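Local coordinates for protein NAD(P)-dependent oxidoreductase (Pseudomonas putida, PDB 7A3W) that probably uses NADPH to reduce imines, serving as a biocatalyst for conjugate reduction and reductive amination, at residues S10-L14 with A64-I70. Residues are numbered along the deposited sequence; the frame is centred on the assembly and turned at random.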
ATOM      1  N   SER B  10       5.730  24.231 -30.216  1.00 27.48           N
ATOM      2  CA  SER B  10       4.736  23.199 -30.600  1.00 26.55           C
ATOM      3  C   SER B  10       5.081  21.889 -29.897  1.00 23.40           C
ATOM      4  O   SER B  10       6.288  21.575 -29.756  1.00 21.48           O
ATOM      5  CB  SER B  10       4.643  23.014 -32.091  1.00 28.74           C
ATOM      6  OG  SER B  10       3.710  21.967 -32.408  1.00 31.77           O
ATOM      7  N   VAL B  11       4.048  21.160 -29.465  1.00 20.94           N
ATOM      8  CA  VAL B  11       4.198  19.783 -28.930  1.00 18.65           C
ATOM      9  C   VAL B  11       3.241  18.895 -29.707  1.00 17.05           C
ATOM     10  O   VAL B  11       2.166  19.354 -29.988  1.00 19.08           O
ATOM     11  CB  VAL B  11       3.913  19.733 -27.430  1.00 18.00           C
ATOM     12  CG1 VAL B  11       4.167  18.342 -26.889  1.00 19.00           C
ATOM     13  CG2 VAL B  11       4.744  20.772 -26.694  1.00 21.29           C
ATOM     14  N   SER B  12       3.637  17.664 -29.989  1.00 16.12           N
ATOM     15  CA  SER B  12       2.752  16.657 -30.614  1.00 17.04           C
ATOM     16  C   SER B  12       2.438  15.570 -29.575  1.00 17.82           C
ATOM     17  O   SER B  12       3.305  15.263 -28.743  1.00 17.49           O
ATOM     18  CB  SER B  12       3.345  16.092 -31.871  1.00 17.23           C
ATOM     19  OG  SER B  12       3.488  17.088 -32.888  1.00 16.69           O
ATOM     20  N   VAL B  13       1.197  15.099 -29.565  1.00 17.40           N
ATOM     21  CA  VAL B  13       0.720  13.987 -28.701  1.00 16.00           C
ATOM     22  C   VAL B  13       0.131  12.946 -29.642  1.00 15.80           C
ATOM     23  O   VAL B  13      -0.753  13.296 -30.430  1.00 17.01           O
ATOM     24  CB  VAL B  13      -0.292  14.473 -27.646  1.00 16.22           C
ATOM     25  CG1 VAL B  13      -0.890  13.320 -26.844  1.00 17.30           C
ATOM     26  CG2 VAL B  13       0.325  15.538 -26.725  1.00 17.05           C
ATOM     27  N   LEU B  14       0.646  11.727 -29.580  1.00 15.74           N
ATOM     28  CA  LEU B  14       0.159  10.589 -30.394  1.00 16.75           C
ATOM     29  C   LEU B  14      -0.478   9.595 -29.421  1.00 16.17           C
ATOM     30  O   LEU B  14       0.205   9.090 -28.548  1.00 15.61           O
ATOM     31  CB  LEU B  14       1.325   9.956 -31.153  1.00 18.48           C
ATOM     32  CG  LEU B  14       1.840  10.715 -32.372  1.00 18.94           C
ATOM     33  CD1 LEU B  14       2.527  12.010 -31.978  1.00 19.32           C
ATOM     34  CD2 LEU B  14       2.794   9.830 -33.169  1.00 21.00           C
ATOM     35  N   ALA B  64       5.462  18.004 -37.160  1.00 22.26           N
ATOM     36  CA  ALA B  64       4.868  19.287 -36.719  1.00 21.59           C
ATOM     37  C   ALA B  64       5.639  19.895 -35.540  1.00 21.90           C
ATOM     38  O   ALA B  64       5.520  21.108 -35.320  1.00 21.47           O
ATOM     39  CB  ALA B  64       3.424  19.052 -36.358  1.00 23.80           C
ATOM     40  N   SER B  65       6.364  19.094 -34.755  1.00 21.66           N
ATOM     41  CA  SER B  65       6.909  19.529 -33.441  1.00 20.54           C
ATOM     42  C   SER B  65       8.323  18.985 -33.224  1.00 20.75           C
ATOM     43  O   SER B  65       8.665  17.933 -33.804  1.00 20.07           O
ATOM     44  CB  SER B  65       5.983  19.102 -32.312  1.00 19.67           C
ATOM     45  OG  SER B  65       4.652  19.483 -32.581  1.00 18.94           O
ATOM     46  N   ASN B  66       9.075  19.630 -32.327  1.00 20.24           N
ATOM     47  CA  ASN B  66      10.390  19.091 -31.875  1.00 21.95           C
ATOM     48  C   ASN B  66      10.213  18.310 -30.555  1.00 20.19           C
ATOM     49  O   ASN B  66      11.205  17.747 -30.102  1.00 20.38           O
ATOM     50  CB  ASN B  66      11.450  20.194 -31.751  1.00 24.07           C
ATOM     51  CG  ASN B  66      11.282  21.059 -30.519  1.00 28.91           C
ATOM     52  OD1 ASN B  66      10.270  20.986 -29.823  1.00 32.02           O
ATOM     53  ND2 ASN B  66      12.294  21.860 -30.210  1.00 32.28           N
ATOM     54  N   LEU B  67       9.008  18.253 -29.971  1.00 17.92           N
ATOM     55  CA  LEU B  67       8.713  17.389 -28.796  1.00 18.49           C
ATOM     56  C   LEU B  67       7.484  16.523 -29.098  1.00 16.81           C
ATOM     57  O   LEU B  67       6.403  17.066 -29.321  1.00 17.11           O
ATOM     58  CB  LEU B  67       8.466  18.249 -27.553  1.00 17.41           C
ATOM     59  CG  LEU B  67       8.081  17.473 -26.295  1.00 18.35           C
ATOM     60  CD1 LEU B  67       9.144  16.459 -25.933  1.00 19.02           C
ATOM     61  CD2 LEU B  67       7.808  18.427 -25.140  1.00 20.08           C
ATOM     62  N   ILE B  68       7.688  15.219 -29.167  1.00 17.40           N
ATOM     63  CA  ILE B  68       6.674  14.229 -29.601  1.00 17.62           C
ATOM     64  C   ILE B  68       6.391  13.295 -28.420  1.00 15.87           C
ATOM     65  O   ILE B  68       7.254  12.449 -28.088  1.00 16.48           O
ATOM     66  CB  ILE B  68       7.171  13.421 -30.805  1.00 17.90           C
ATOM     67  CG1 ILE B  68       7.835  14.249 -31.913  1.00 19.74           C
ATOM     68  CG2 ILE B  68       6.031  12.544 -31.304  1.00 18.49           C
ATOM     69  CD1 ILE B  68       7.018  15.421 -32.431  1.00 19.36           C
ATOM     70  N   ILE B  69       5.198  13.388 -27.846  1.00 16.15           N
ATOM     71  CA  ILE B  69       4.802  12.596 -26.643  1.00 16.20           C
ATOM     72  C   ILE B  69       3.927  11.440 -27.115  1.00 16.18           C
ATOM     73  O   ILE B  69       2.952  11.692 -27.820  1.00 18.15           O
ATOM     74  CB  ILE B  69       4.089  13.479 -25.614  1.00 16.90           C
ATOM     75  CG1 ILE B  69       5.032  14.561 -25.085  1.00 19.11           C
ATOM     76  CG2 ILE B  69       3.502  12.624 -24.506  1.00 16.32           C
ATOM     77  CD1 ILE B  69       4.308  15.696 -24.413  1.00 21.67           C
ATOM     78  N   ILE B  70       4.290  10.221 -26.755  1.00 15.75           N
ATOM     79  CA  ILE B  70       3.560   8.994 -27.184  1.00 15.77           C
ATOM     80  C   ILE B  70       2.780   8.483 -25.979  1.00 16.48           C
ATOM     81  O   ILE B  70       3.373   8.338 -24.903  1.00 17.72           O
ATOM     82  CB  ILE B  70       4.528   7.917 -27.673  1.00 15.96           C
ATOM     83  CG1 ILE B  70       5.594   8.450 -28.622  1.00 16.07           C
ATOM     84  CG2 ILE B  70       3.738   6.749 -28.285  1.00 17.24           C
ATOM     85  CD1 ILE B  70       5.046   9.132 -29.853  1.00 16.46           C
TER
HETATM   86  O   HOH W   1       8.053  22.305 -31.598  1.00 19.81           O
HETATM   87  O   HOH W   2       8.561  21.992 -28.125  1.00 26.22           O
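Ser12 and Leu14 bond to Leu67 and Ile69 where strands 10-14 and 67-70 pair in parallel at the heart of the Rossmann-type NADPH-binding domain, with strand 33-37 flanking the first and strand 95-98 the second. Three nearly straight backbone bonds join them: Ser12 N donates to Leu67 O (2.9 Å), Ser12 O accepts from Ile69 N (2.8 Å), and Leu14 N reaches Ile69 O (2.9 Å). Before Ser12, toward the N-terminal end, backbone pairing gives way to water-mediated links. Two waters donate to Ser10 O; one accepts from Asn66 N and the other donates to Asn66 OD1, bridging the start of the first strand to the turn after helix 58-64.

Apolar side chains meet on both faces of the pair. On one, Val11 CG1, anti to its own nitrogen (chi1 -176°), meets Ile69 CD1 at 3.6 Å and lies alongside Leu67, under helices 18-29 and 146-157. On the other, the side chains of Leu14 and Ile68 run obliquely to each other, CD1 against CG2 at 3.6 Å, while Leu14 CB sits beside Ile70 CD1.

Hydroxyls close the N-terminal end. Ser12 OG is hydrogen-bonded to Ala61 O, tying the strand to helix 58-64. Ser65 OG stands between two serines of the first strand, 2.7 Å from Ser10 OG, to which it is hydrogen-bonded, and equally 2.7 Å from Ser12 OG.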